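Local coordinates for FAD-dependent pyridine nucleotide-disulphide oxidoreductase (Desulfovibrio vulgaris, PDB 3IWA), which probably catalyses FAD-dependent electron transfer between a nicotinamide dinucleotide and an acceptor that is not yet identified, as in related pyridine nucleotide-disulphide oxidoreductases, at residues A19-R24 with I322-A327; V85-H90 with I101-T106; F149-I154 with A179-I184; V367-E372 with N455-V460. All coordinates share one frame; numbering follows the deposited sequence.

Contact 1. Residues A19-R24 with I322-A327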
loop_
_atom_site.group_PDB
_atom_site.type_symbol
_atom_site.label_atom_id
_atom_site.label_comp_id
_atom_site.label_asym_id
_atom_site.label_seq_id
_atom_site.Cartn_x
_atom_site.Cartn_y
_atom_site.Cartn_z
ATOM N N ALA A 19 18.312 15.732 -16.388
ATOM C CA ALA A 19 19.500 15.792 -17.196
ATOM C C ALA A 19 20.207 14.441 -17.180
ATOM O O ALA A 19 20.617 13.951 -18.222
ATOM C CB ALA A 19 20.417 16.891 -16.682
ATOM N N CYS A 20 20.361 13.855 -15.993
ATOM C CA CYS A 20 20.978 12.543 -15.857
ATOM C C CYS A 20 20.209 11.450 -16.605
ATOM O O CYS A 20 20.802 10.589 -17.262
ATOM C CB CYS A 20 21.087 12.158 -14.392
ATOM S SG CYS A 20 21.627 10.480 -14.196
ATOM N N ARG A 21 18.888 11.482 -16.528
ATOM C CA ARG A 21 18.079 10.529 -17.290
ATOM C C ARG A 21 18.233 10.789 -18.800
ATOM O O ARG A 21 18.323 9.856 -19.616
ATOM C CB ARG A 21 16.612 10.656 -16.883
ATOM C CG ARG A 21 15.629 9.958 -17.762
ATOM C CD ARG A 21 15.767 8.438 -17.734
ATOM N NE ARG A 21 14.698 7.809 -18.522
ATOM C CZ ARG A 21 14.644 6.513 -18.802
ATOM N NH1 ARG A 21 15.566 5.692 -18.339
ATOM N NH2 ARG A 21 13.652 6.032 -19.521
ATOM N N PHE A 22 18.227 12.071 -19.168
ATOM C CA PHE A 22 18.423 12.455 -20.559
ATOM C C PHE A 22 19.702 11.851 -21.144
ATOM O O PHE A 22 19.679 11.199 -22.197
ATOM C CB PHE A 22 18.512 13.960 -20.683
ATOM C CG PHE A 22 18.821 14.424 -22.067
ATOM C CD1 PHE A 22 18.088 13.974 -23.129
ATOM C CD2 PHE A 22 19.848 15.334 -22.302
ATOM C CE1 PHE A 22 18.359 14.416 -24.437
ATOM C CE2 PHE A 22 20.103 15.774 -23.578
ATOM C CZ PHE A 22 19.345 15.317 -24.644
ATOM N N LYS A 23 20.791 12.089 -20.415
ATOM C CA LYS A 23 22.128 11.658 -20.783
ATOM C C LYS A 23 22.246 10.136 -20.858
ATOM O O LYS A 23 22.851 9.627 -21.792
ATOM C CB LYS A 23 23.171 12.250 -19.826
ATOM C CG LYS A 23 23.435 13.773 -20.011
ATOM C CD LYS A 23 24.131 14.151 -21.349
ATOM C CE LYS A 23 25.602 13.667 -21.460
ATOM N NZ LYS A 23 26.095 13.603 -22.894
ATOM N N ARG A 24 21.621 9.397 -19.940
ATOM C CA ARG A 24 21.707 7.943 -20.009
ATOM C C ARG A 24 21.150 7.488 -21.366
ATOM O O ARG A 24 21.751 6.643 -22.015
ATOM C CB ARG A 24 21.014 7.252 -18.818
ATOM N N ILE A 322 10.611 13.824 -17.712
ATOM C CA ILE A 322 11.108 14.898 -18.543
ATOM C C ILE A 322 12.382 14.409 -19.268
ATOM O O ILE A 322 12.543 14.604 -20.462
ATOM C CB ILE A 322 11.365 16.225 -17.777
ATOM C CG1 ILE A 322 10.043 16.815 -17.271
ATOM C CG2 ILE A 322 12.154 17.197 -18.703
ATOM C CD1 ILE A 322 10.171 17.905 -16.198
ATOM N N GLY A 323 13.249 13.718 -18.558
ATOM C CA GLY A 323 14.453 13.108 -19.158
ATOM C C GLY A 323 14.238 12.255 -20.400
ATOM O O GLY A 323 14.933 12.396 -21.419
ATOM N N THR A 324 13.256 11.376 -20.303
ATOM C CA THR A 324 12.853 10.459 -21.354
ATOM C C THR A 324 12.241 11.202 -22.525
ATOM O O THR A 324 12.501 10.871 -23.702
ATOM C CB THR A 324 11.853 9.422 -20.724
ATOM O OG1 THR A 324 12.547 8.686 -19.714
ATOM C CG2 THR A 324 11.260 8.451 -21.736
ATOM N N ASN A 325 11.415 12.204 -22.229
ATOM C CA ASN A 325 10.784 12.962 -23.289
ATOM C C ASN A 325 11.760 13.929 -23.994
ATOM O O ASN A 325 11.552 14.208 -25.145
ATOM C CB ASN A 325 9.527 13.675 -22.780
ATOM C CG ASN A 325 8.445 12.689 -22.391
ATOM O OD1 ASN A 325 8.544 11.523 -22.774
ATOM N ND2 ASN A 325 7.404 13.139 -21.645
ATOM N N LEU A 326 12.795 14.429 -23.296
ATOM C CA LEU A 326 13.883 15.189 -23.932
ATOM C C LEU A 326 14.615 14.312 -24.926
ATOM O O LEU A 326 15.120 14.824 -25.922
ATOM C CB LEU A 326 14.926 15.691 -22.935
ATOM C CG LEU A 326 14.516 16.719 -21.883
ATOM C CD1 LEU A 326 15.567 16.803 -20.742
ATOM C CD2 LEU A 326 14.295 18.047 -22.564
ATOM N N ALA A 327 14.683 13.004 -24.636
ATOM C CA ALA A 327 15.230 12.011 -25.578
ATOM C C ALA A 327 14.223 11.451 -26.569
ATOM O O ALA A 327 14.429 10.376 -27.061
ATOM C CB ALA A 327 15.895 10.891 -24.858
#

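Contact 2. Residues V85-H90 with I101-T106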
loop_
_atom_site.group_PDB
_atom_site.type_symbol
_atom_site.label_atom_id
_atom_site.label_comp_id
_atom_site.label_asym_id
_atom_site.label_seq_id
_atom_site.Cartn_x
_atom_site.Cartn_y
_atom_site.Cartn_z
ATOM N N VAL A 85 27.315 27.713 -12.105
ATOM C CA VAL A 85 26.828 28.194 -10.813
ATOM C C VAL A 85 26.805 29.724 -10.719
ATOM O O VAL A 85 27.318 30.427 -11.591
ATOM C CB VAL A 85 27.635 27.597 -9.631
ATOM C CG1 VAL A 85 27.479 26.065 -9.622
ATOM C CG2 VAL A 85 29.115 28.015 -9.694
ATOM N N GLU A 86 26.178 30.224 -9.662
ATOM C CA GLU A 86 25.963 31.663 -9.480
ATOM C C GLU A 86 25.608 32.381 -10.796
ATOM O O GLU A 86 26.118 33.467 -11.079
ATOM C CB GLU A 86 27.182 32.305 -8.794
ATOM C CG GLU A 86 27.465 31.718 -7.408
ATOM C CD GLU A 86 28.389 32.594 -6.546
ATOM O OE1 GLU A 86 27.940 33.668 -6.071
ATOM O OE2 GLU A 86 29.559 32.197 -6.318
ATOM N N THR A 87 24.715 31.763 -11.569
ATOM C CA THR A 87 24.328 32.227 -12.905
ATOM C C THR A 87 22.817 32.301 -13.000
ATOM O O THR A 87 22.134 31.394 -12.544
ATOM C CB THR A 87 24.819 31.244 -13.976
ATOM O OG1 THR A 87 26.211 30.993 -13.779
ATOM C CG2 THR A 87 24.606 31.775 -15.337
ATOM N N ARG A 88 22.307 33.369 -13.611
ATOM C CA ARG A 88 20.864 33.581 -13.771
ATOM C C ARG A 88 20.426 33.656 -15.209
ATOM O O ARG A 88 21.051 34.333 -15.999
ATOM C CB ARG A 88 20.442 34.899 -13.142
ATOM C CG ARG A 88 20.319 34.838 -11.663
ATOM C CD ARG A 88 19.469 35.955 -11.101
ATOM N NE ARG A 88 18.211 35.436 -10.544
ATOM C CZ ARG A 88 16.995 35.768 -10.971
ATOM N NH1 ARG A 88 16.834 36.636 -11.970
ATOM N NH2 ARG A 88 15.936 35.234 -10.386
ATOM N N ALA A 89 19.320 33.000 -15.538
ATOM C CA ALA A 89 18.672 33.234 -16.825
ATOM C C ALA A 89 17.927 34.546 -16.678
ATOM O O ALA A 89 17.274 34.778 -15.664
ATOM C CB ALA A 89 17.720 32.114 -17.189
ATOM N N HIS A 90 18.063 35.411 -17.674
ATOM C CA HIS A 90 17.458 36.746 -17.626
ATOM C C HIS A 90 16.205 36.754 -18.467
ATOM O O HIS A 90 15.219 37.369 -18.084
ATOM C CB HIS A 90 18.459 37.817 -18.097
ATOM C CG HIS A 90 17.831 39.126 -18.471
ATOM N ND1 HIS A 90 17.665 39.517 -19.784
ATOM C CD2 HIS A 90 17.341 40.137 -17.710
ATOM C CE1 HIS A 90 17.079 40.700 -19.818
ATOM N NE2 HIS A 90 16.874 41.101 -18.574
ATOM N N ILE A 101 21.902 34.654 -20.264
ATOM C CA ILE A 101 22.273 34.387 -18.886
ATOM C C ILE A 101 23.278 35.432 -18.408
ATOM O O ILE A 101 23.969 36.062 -19.227
ATOM C CB ILE A 101 22.817 32.950 -18.724
ATOM C CG1 ILE A 101 24.169 32.773 -19.424
ATOM C CG2 ILE A 101 21.801 31.936 -19.303
ATOM C CD1 ILE A 101 24.756 31.366 -19.301
ATOM N N GLU A 102 23.339 35.621 -17.092
ATOM C CA GLU A 102 24.338 36.499 -16.496
ATOM C C GLU A 102 24.919 35.892 -15.222
ATOM O O GLU A 102 24.201 35.524 -14.312
ATOM C CB GLU A 102 23.766 37.914 -16.275
ATOM C CG GLU A 102 23.171 38.216 -14.919
ATOM C CD GLU A 102 22.604 39.635 -14.843
ATOM O OE1 GLU A 102 21.589 39.900 -15.546
ATOM O OE2 GLU A 102 23.165 40.472 -14.075
ATOM N N ASN A 103 26.237 35.745 -15.219
ATOM C CA ASN A 103 27.010 35.415 -14.030
ATOM C C ASN A 103 26.909 36.589 -13.047
ATOM O O ASN A 103 27.209 37.713 -13.410
ATOM C CB ASN A 103 28.463 35.162 -14.432
ATOM C CG ASN A 103 29.292 34.588 -13.302
ATOM O OD1 ASN A 103 29.443 35.213 -12.259
ATOM N ND2 ASN A 103 29.832 33.388 -13.503
ATOM N N LEU A 104 26.472 36.327 -11.818
ATOM C CA LEU A 104 26.107 37.394 -10.868
ATOM C C LEU A 104 27.311 38.053 -10.154
ATOM O O LEU A 104 27.193 39.140 -9.591
ATOM C CB LEU A 104 25.108 36.841 -9.839
ATOM C CG LEU A 104 23.742 36.385 -10.381
ATOM C CD1 LEU A 104 22.928 35.773 -9.271
ATOM C CD2 LEU A 104 22.968 37.545 -11.006
ATOM N N ARG A 105 28.465 37.389 -10.206
ATOM C CA ARG A 105 29.703 37.839 -9.565
ATOM C C ARG A 105 30.529 38.734 -10.486
ATOM O O ARG A 105 30.935 39.837 -10.098
ATOM C CB ARG A 105 30.562 36.625 -9.173
ATOM C CG ARG A 105 30.249 36.053 -7.814
ATOM C CD ARG A 105 31.242 34.971 -7.388
ATOM N NE ARG A 105 31.109 34.701 -5.951
ATOM C CZ ARG A 105 31.738 35.365 -4.978
ATOM N NH1 ARG A 105 32.597 36.353 -5.263
ATOM N NH2 ARG A 105 31.518 35.027 -3.703
ATOM N N THR A 106 30.780 38.225 -11.693
ATOM C CA THR A 106 31.588 38.903 -12.703
ATOM C C THR A 106 30.762 39.802 -13.638
ATOM O O THR A 106 31.298 40.716 -14.265
ATOM C CB THR A 106 32.342 37.876 -13.569
ATOM O OG1 THR A 106 31.410 37.164 -14.390
ATOM C CG2 THR A 106 33.109 36.884 -12.703
#

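Contact 3. Residues F149-I154 with A179-I184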
loop_
_atom_site.group_PDB
_atom_site.type_symbol
_atom_site.label_atom_id
_atom_site.label_comp_id
_atom_site.label_asym_id
_atom_site.label_seq_id
_atom_site.Cartn_x
_atom_site.Cartn_y
_atom_site.Cartn_z
ATOM N N PHE A 149 19.341 21.767 4.601
ATOM C CA PHE A 149 20.385 22.798 4.581
ATOM C C PHE A 149 20.409 23.638 5.862
ATOM O O PHE A 149 21.447 23.733 6.528
ATOM C CB PHE A 149 20.213 23.718 3.368
ATOM C CG PHE A 149 21.125 24.931 3.380
ATOM C CD1 PHE A 149 22.473 24.812 3.026
ATOM C CD2 PHE A 149 20.633 26.190 3.737
ATOM C CE1 PHE A 149 23.324 25.926 3.034
ATOM C CE2 PHE A 149 21.470 27.316 3.750
ATOM C CZ PHE A 149 22.819 27.184 3.397
ATOM N N VAL A 150 19.275 24.258 6.194
ATOM C CA VAL A 150 19.189 25.090 7.414
ATOM C C VAL A 150 19.578 24.267 8.650
ATOM O O VAL A 150 20.375 24.719 9.458
ATOM C CB VAL A 150 17.775 25.743 7.592
ATOM C CG1 VAL A 150 17.550 26.247 9.031
ATOM C CG2 VAL A 150 17.581 26.861 6.592
ATOM N N GLN A 151 19.044 23.047 8.758
ATOM C CA GLN A 151 19.296 22.162 9.911
ATOM C C GLN A 151 20.785 21.865 10.123
ATOM O O GLN A 151 21.256 21.835 11.262
ATOM C CB GLN A 151 18.540 20.836 9.764
ATOM C CG GLN A 151 17.063 20.915 10.068
ATOM C CD GLN A 151 16.269 19.712 9.563
ATOM O OE1 GLN A 151 16.788 18.600 9.412
ATOM N NE2 GLN A 151 14.988 19.933 9.324
ATOM N N HIS A 152 21.512 21.639 9.025
ATOM C CA HIS A 152 22.949 21.308 9.084
ATOM C C HIS A 152 23.865 22.544 9.031
ATOM O O HIS A 152 25.079 22.410 9.174
ATOM C CB HIS A 152 23.329 20.265 7.999
ATOM C CG HIS A 152 22.732 18.904 8.236
ATOM N ND1 HIS A 152 21.374 18.663 8.157
ATOM C CD2 HIS A 152 23.299 17.715 8.567
ATOM C CE1 HIS A 152 21.129 17.388 8.420
ATOM N NE2 HIS A 152 22.280 16.790 8.676
ATOM N N ALA A 153 23.298 23.735 8.856
ATOM C CA ALA A 153 24.089 24.991 8.912
ATOM C C ALA A 153 24.153 25.559 10.335
ATOM O O ALA A 153 25.021 26.377 10.660
ATOM C CB ALA A 153 23.519 26.034 7.949
ATOM N N ILE A 154 23.198 25.135 11.163
ATOM C CA ILE A 154 23.201 25.431 12.598
ATOM C C ILE A 154 24.140 24.443 13.311
ATOM O O ILE A 154 24.320 23.285 12.877
ATOM C CB ILE A 154 21.770 25.322 13.216
ATOM C CG1 ILE A 154 20.845 26.385 12.617
ATOM C CG2 ILE A 154 21.809 25.418 14.755
ATOM C CD1 ILE A 154 19.399 25.989 12.621
ATOM N N ALA A 179 14.211 21.232 17.727
ATOM C CA ALA A 179 14.120 20.827 19.134
ATOM C C ALA A 179 14.906 19.546 19.410
ATOM O O ALA A 179 15.502 19.398 20.470
ATOM C CB ALA A 179 12.670 20.678 19.573
ATOM N N ASP A 180 14.952 18.634 18.445
ATOM C CA ASP A 180 15.523 17.299 18.689
ATOM C C ASP A 180 17.016 17.159 18.384
ATOM O O ASP A 180 17.726 16.487 19.114
ATOM C CB ASP A 180 14.738 16.239 17.904
ATOM C CG ASP A 180 14.422 15.020 18.732
ATOM O OD1 ASP A 180 14.101 15.180 19.933
ATOM O OD2 ASP A 180 14.490 13.904 18.182
ATOM N N MET A 181 17.483 17.750 17.287
ATOM C CA MET A 181 18.905 17.694 16.943
ATOM C C MET A 181 19.670 18.658 17.816
ATOM O O MET A 181 20.805 18.385 18.179
ATOM C CB MET A 181 19.189 18.112 15.489
ATOM C CG MET A 181 18.729 17.162 14.367
ATOM S SD MET A 181 18.595 18.063 12.773
ATOM C CE MET A 181 20.300 18.399 12.335
ATOM N N TRP A 182 19.074 19.805 18.123
ATOM C CA TRP A 182 19.845 20.881 18.716
ATOM C C TRP A 182 19.340 21.422 20.039
ATOM O O TRP A 182 19.972 22.327 20.588
ATOM C CB TRP A 182 19.934 22.039 17.736
ATOM C CG TRP A 182 20.575 21.700 16.454
ATOM C CD1 TRP A 182 20.023 21.815 15.215
ATOM C CD2 TRP A 182 21.900 21.196 16.263
ATOM N NE1 TRP A 182 20.925 21.418 14.257
ATOM C CE2 TRP A 182 22.084 21.031 14.875
ATOM C CE3 TRP A 182 22.947 20.864 17.130
ATOM C CZ2 TRP A 182 23.269 20.546 14.331
ATOM C CZ3 TRP A 182 24.130 20.392 16.590
ATOM C CH2 TRP A 182 24.282 20.236 15.203
ATOM N N GLY A 183 18.230 20.896 20.561
ATOM C CA GLY A 183 17.659 21.434 21.814
ATOM C C GLY A 183 17.253 22.919 21.798
ATOM O O GLY A 183 17.236 23.602 22.832
ATOM N N ILE A 184 16.900 23.412 20.621
ATOM C CA ILE A 184 16.469 24.785 20.449
ATOM C C ILE A 184 15.052 24.923 20.977
ATOM O O ILE A 184 14.189 24.102 20.676
ATOM C CB ILE A 184 16.536 25.182 18.954
ATOM C CG1 ILE A 184 17.994 25.173 18.472
ATOM C CG2 ILE A 184 15.945 26.536 18.748
ATOM C CD1 ILE A 184 18.171 25.261 16.947
#

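Contact 4. Residues V367-E372 with N455-V460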
loop_
_atom_site.group_PDB
_atom_site.type_symbol
_atom_site.label_atom_id
_atom_site.label_comp_id
_atom_site.label_asym_id
_atom_site.label_seq_id
_atom_site.Cartn_x
_atom_site.Cartn_y
_atom_site.Cartn_z
ATOM N N VAL A 367 -18.144 12.955 4.302
ATOM C CA VAL A 367 -18.162 12.551 5.688
ATOM C C VAL A 367 -16.816 11.958 6.071
ATOM O O VAL A 367 -16.182 11.260 5.296
ATOM C CB VAL A 367 -19.342 11.573 5.984
ATOM C CG1 VAL A 367 -19.765 10.827 4.744
ATOM C CG2 VAL A 367 -18.974 10.589 7.032
ATOM N N ASN A 368 -16.377 12.272 7.270
ATOM C CA ASN A 368 -15.164 11.761 7.818
ATOM C C ASN A 368 -15.484 10.589 8.743
ATOM O O ASN A 368 -16.124 10.765 9.783
ATOM C CB ASN A 368 -14.483 12.864 8.618
ATOM C CG ASN A 368 -12.989 12.656 8.777
ATOM O OD1 ASN A 368 -12.436 12.915 9.837
ATOM N ND2 ASN A 368 -12.323 12.225 7.723
ATOM N N VAL A 369 -15.030 9.404 8.360
ATOM C CA VAL A 369 -15.198 8.177 9.141
ATOM C C VAL A 369 -13.887 7.786 9.833
ATOM O O VAL A 369 -12.873 7.633 9.192
ATOM C CB VAL A 369 -15.606 7.053 8.171
ATOM C CG1 VAL A 369 -15.761 5.729 8.880
ATOM C CG2 VAL A 369 -16.875 7.435 7.453
ATOM N N HIS A 370 -13.899 7.610 11.136
ATOM C CA HIS A 370 -12.683 7.220 11.843
ATOM C C HIS A 370 -12.762 5.800 12.409
ATOM O O HIS A 370 -13.816 5.285 12.690
ATOM C CB HIS A 370 -12.345 8.208 12.954
ATOM C CG HIS A 370 -13.484 8.481 13.866
ATOM N ND1 HIS A 370 -13.712 7.741 15.008
ATOM C CD2 HIS A 370 -14.498 9.377 13.785
ATOM C CE1 HIS A 370 -14.812 8.178 15.603
ATOM N NE2 HIS A 370 -15.308 9.172 14.883
ATOM N N VAL A 371 -11.602 5.203 12.571
ATOM C CA VAL A 371 -11.453 3.886 13.091
ATOM C C VAL A 371 -10.184 3.894 13.900
ATOM O O VAL A 371 -9.203 4.503 13.478
ATOM C CB VAL A 371 -11.282 2.898 11.943
ATOM C CG1 VAL A 371 -10.692 1.648 12.462
ATOM C CG2 VAL A 371 -12.627 2.651 11.233
ATOM N N GLU A 372 -10.213 3.253 15.068
ATOM C CA GLU A 372 -9.019 3.103 15.930
ATOM C C GLU A 372 -8.759 1.636 16.222
ATOM O O GLU A 372 -9.675 0.823 16.125
ATOM C CB GLU A 372 -9.172 3.861 17.259
ATOM C CG GLU A 372 -9.328 5.366 17.100
ATOM C CD GLU A 372 -10.693 5.759 16.564
ATOM O OE1 GLU A 372 -11.695 5.131 16.971
ATOM O OE2 GLU A 372 -10.773 6.700 15.750
ATOM N N ASN A 455 -15.922 -0.769 5.892
ATOM C CA ASN A 455 -17.169 -1.317 6.453
ATOM C C ASN A 455 -17.911 -0.284 7.328
ATOM O O ASN A 455 -19.124 -0.105 7.174
ATOM C CB ASN A 455 -16.882 -2.596 7.251
ATOM C CG ASN A 455 -16.313 -3.746 6.365
ATOM O OD1 ASN A 455 -16.316 -3.706 5.124
ATOM N ND2 ASN A 455 -15.836 -4.754 7.024
ATOM N N VAL A 456 -17.175 0.403 8.207
ATOM C CA VAL A 456 -17.745 1.492 8.994
ATOM C C VAL A 456 -18.311 2.616 8.126
ATOM O O VAL A 456 -19.400 3.107 8.387
ATOM C CB VAL A 456 -16.759 2.075 10.003
ATOM C CG1 VAL A 456 -17.394 3.273 10.702
ATOM C CG2 VAL A 456 -16.318 1.022 11.001
ATOM N N ALA A 457 -17.629 2.969 7.043
ATOM C CA ALA A 457 -18.136 3.985 6.117
ATOM C C ALA A 457 -19.408 3.567 5.341
ATOM O O ALA A 457 -20.293 4.382 5.043
ATOM C CB ALA A 457 -17.030 4.353 5.137
ATOM N N ASP A 458 -19.458 2.311 4.923
ATOM C CA ASP A 458 -20.657 1.764 4.295
ATOM C C ASP A 458 -21.805 1.763 5.324
ATOM O O ASP A 458 -22.932 2.101 4.989
ATOM C CB ASP A 458 -20.371 0.358 3.764
ATOM C CG ASP A 458 -21.622 -0.390 3.330
ATOM O OD1 ASP A 458 -22.566 0.195 2.780
ATOM O OD2 ASP A 458 -21.628 -1.600 3.516
ATOM N N ASN A 459 -21.489 1.416 6.570
ATOM C CA ASN A 459 -22.444 1.535 7.670
ATOM C C ASN A 459 -22.884 2.997 7.977
ATOM O O ASN A 459 -24.094 3.288 8.106
ATOM C CB ASN A 459 -21.881 0.870 8.942
ATOM C CG ASN A 459 -21.826 -0.647 8.835
ATOM O OD1 ASN A 459 -22.374 -1.239 7.908
ATOM N ND2 ASN A 459 -21.130 -1.269 9.761
ATOM N N VAL A 460 -21.916 3.918 8.102
ATOM C CA VAL A 460 -22.272 5.333 8.314
ATOM C C VAL A 460 -23.157 5.810 7.162
ATOM O O VAL A 460 -24.192 6.391 7.409
ATOM C CB VAL A 460 -21.060 6.260 8.513
ATOM C CG1 VAL A 460 -21.498 7.746 8.423
ATOM C CG2 VAL A 460 -20.387 5.977 9.827
#

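Contact 1. Residues A19-R24 with I322-A327
Arg21 and Thr324 carry the polar half of this helix pair, and they illustrate how one hydroxyl can hold a guanidinium side-on. Thr324 OG1 lies in the guanidinium plane and accepts from Arg21 NE at 2.6 Å and from Arg21 NH2 at 2.9 Å. The NE bond is the straighter, 154° at its hydrogen. The same hydroxyl also bonds the carbonyl of Arg320, one turn back on its own helix, which fixes its position. Before reaching that oxygen the arginine chain bends at chi2 (66°), and its CG passes 3.6 Å from Gly323 CA; with no side chain on Gly323, this methylene lies directly against the backbone. Gly323 therefore permits the close approach of the two helices; the axes of the segments come within 7.4 Å at a crossing angle of -39°. The apolar half belongs to Phe22. Its CD1 meets Leu326 CB at 3.6 Å, the two side chains crossing at about a right angle, while Gly323 O and Ala327 N lie at the edge of the ring, near its plane. Further out, Val31 of strand 30-34 packs on Phe22 and Phe290 of strand 289-291 on Leu326. Arg21 also extends toward the second subunit, making a weak hydrogen bond to its Asn459. Two helices lying side by side against a five-stranded parallel sheet in this way are characteristic of the Rossmann-like, FAD-binding-type domain of this family.

Contact 2. Residues V85-H90 with I101-T106
Thr87, Arg88 and Ala89 pair antiparallel with Asn103, Glu102 and Ile101, the central Arg88-Glu102 pair being the hydrogen-bonded one and its two neighbours non-hydrogen-bonded. This is the open end of a beta hairpin, strands 87-93 and 98-103, in a small three-stranded antiparallel sheet. Arg88 N gives to Glu102 O at 3.0 Å, and Glu102 N returns a bond to Arg88 O at 2.8 Å. Beyond the last strand pair, Leu104 N continues the pairing with an almost straight bond to Glu86 O (175° at the hydrogen). On the face shared by Thr87, Ala89 and Ile101, Thr87 CG2 touches Ile101 CD1 at 4.0 Å, and Ile34 of strand 30-34 covers both residues. That face is thus turned toward the parallel sheet. On the other face Arg88 CG packs against both methyls of Leu104, 3.7 Å from CD1, whereas the carboxylate of Glu102 turns to Arg109 in a salt bridge. Asn103 OD1 accepts from Arg105 N, an Asx turn at the point where the chain leaves the strand; just beyond it the Arg105 side chain crosses that of Glu86. Extended from CG to NE, the arginine carries NE to the carboxylate in an exposed salt bridge: Arg105 NE lies 3.0 Å from Glu86 OE2, approaching on the syn side but 29° out of the carboxylate plane, with carboxylate and guanidinium planes 87° apart.

Contact 3. Residues F149-I154 with A179-I184
Trp182 and Ile154 form the close-fitting part of this contact between two helix ends, an example of an indole serving as both donor and platform. Its NE1 gives a hydrogen bond to Gln151 O at 3.0 Å, received in the carbonyl plane and close to the plane of the ring. Ile154 CG2 lies over one face of the indole, 4.1 Å from the centroid of the five-membered ring and only 12° off its normal, a CH-pi contact. With CG2 anti to its backbone N, Ile154 can set this methyl on the ring; the same methyl also reaches Ile184 CD1 at 4.3 Å. Leu178, a turn earlier in helix 169-182, packs on both isoleucines, which are buried. The solvent side is looser, a set of isolated touches made by the exposed Met181. This side chain bends at chi3 (70°), putting CE 3.7 Å from Gln151 O and over one face of the exposed His152 ring, 4.1 Å from its CE1. His152 itself is tied through ND1 to Glu148 O on its own helix. Gly183 is the first residue to leave helical angles, with positive phi, and strand 185-189 follows. Strand 161-165, helix 169-182 and strand 185-189 make a beta-alpha-beta crossover, consistent with a Rossmann-type nucleotide-binding domain.

Contact 4. Residues V367-E372 with N455-V460
Val369 fills the groove between Val456, Ala457 and Val460, and shows how a single branched side chain can seat a helix on a strand. Its CB points at the helix and divides into two methyls. CG1, anti to the backbone N (chi1 178°), runs to Val456 CG1 at 3.5 Å, tighter than usual for two carbons, and also comes within 3.8 Å of Ala457 N. CG2 turns the other way, resting 3.9 Å from Ala457 CB and 4.5 Å from Val460 CB. The small alanine lets the backbones close in, the alpha carbons of Val369 and Ala457 being 5.9 Å apart. Valines two residues away on the strand complete the apolar seam: Val371 CG2 meets Val456 CG2 at 4.0 Å, and Val367 CG2 lies 4.0 Å from Val460 CG1, the two side chains passing in opposite directions. Strand and helix run at 138° to one another, with axes 8.4 Å apart at their nearest. Elsewhere on the helix, Asp458 bridges to Arg397 and to Arg320 of the second subunit. The strand is one of the two edge strands, within this chain, of the five-stranded antiparallel sheet of the dimerisation domain, bonded to strand 386-393, while helix 449-461 lies over its valine face and meets helix 429-433 through Ala457.

How the contacts relate
Along the chain, contact 1 spans the longest interval, and contacts 2 and 3 both fall between its two segments; contact 4 follows in the C-terminal part. Contact 1 flanks the first parallel sheet, and contact 2 belongs to the small antiparallel sheet beside it, their centres about 25 Å apart. Contact 3 borders the second parallel sheet, with its nearest atoms about 13 Å from those of contact 2. Contact 4 lies in the dimerisation domain, its centre about 56 Å from that of contact 2. Yet the helices of contacts 1 and 4 meet across the dimer interface, so the first Rossmann-like domain lies next to the partner's dimerisation domain, consistent with that domain's role in the dimer.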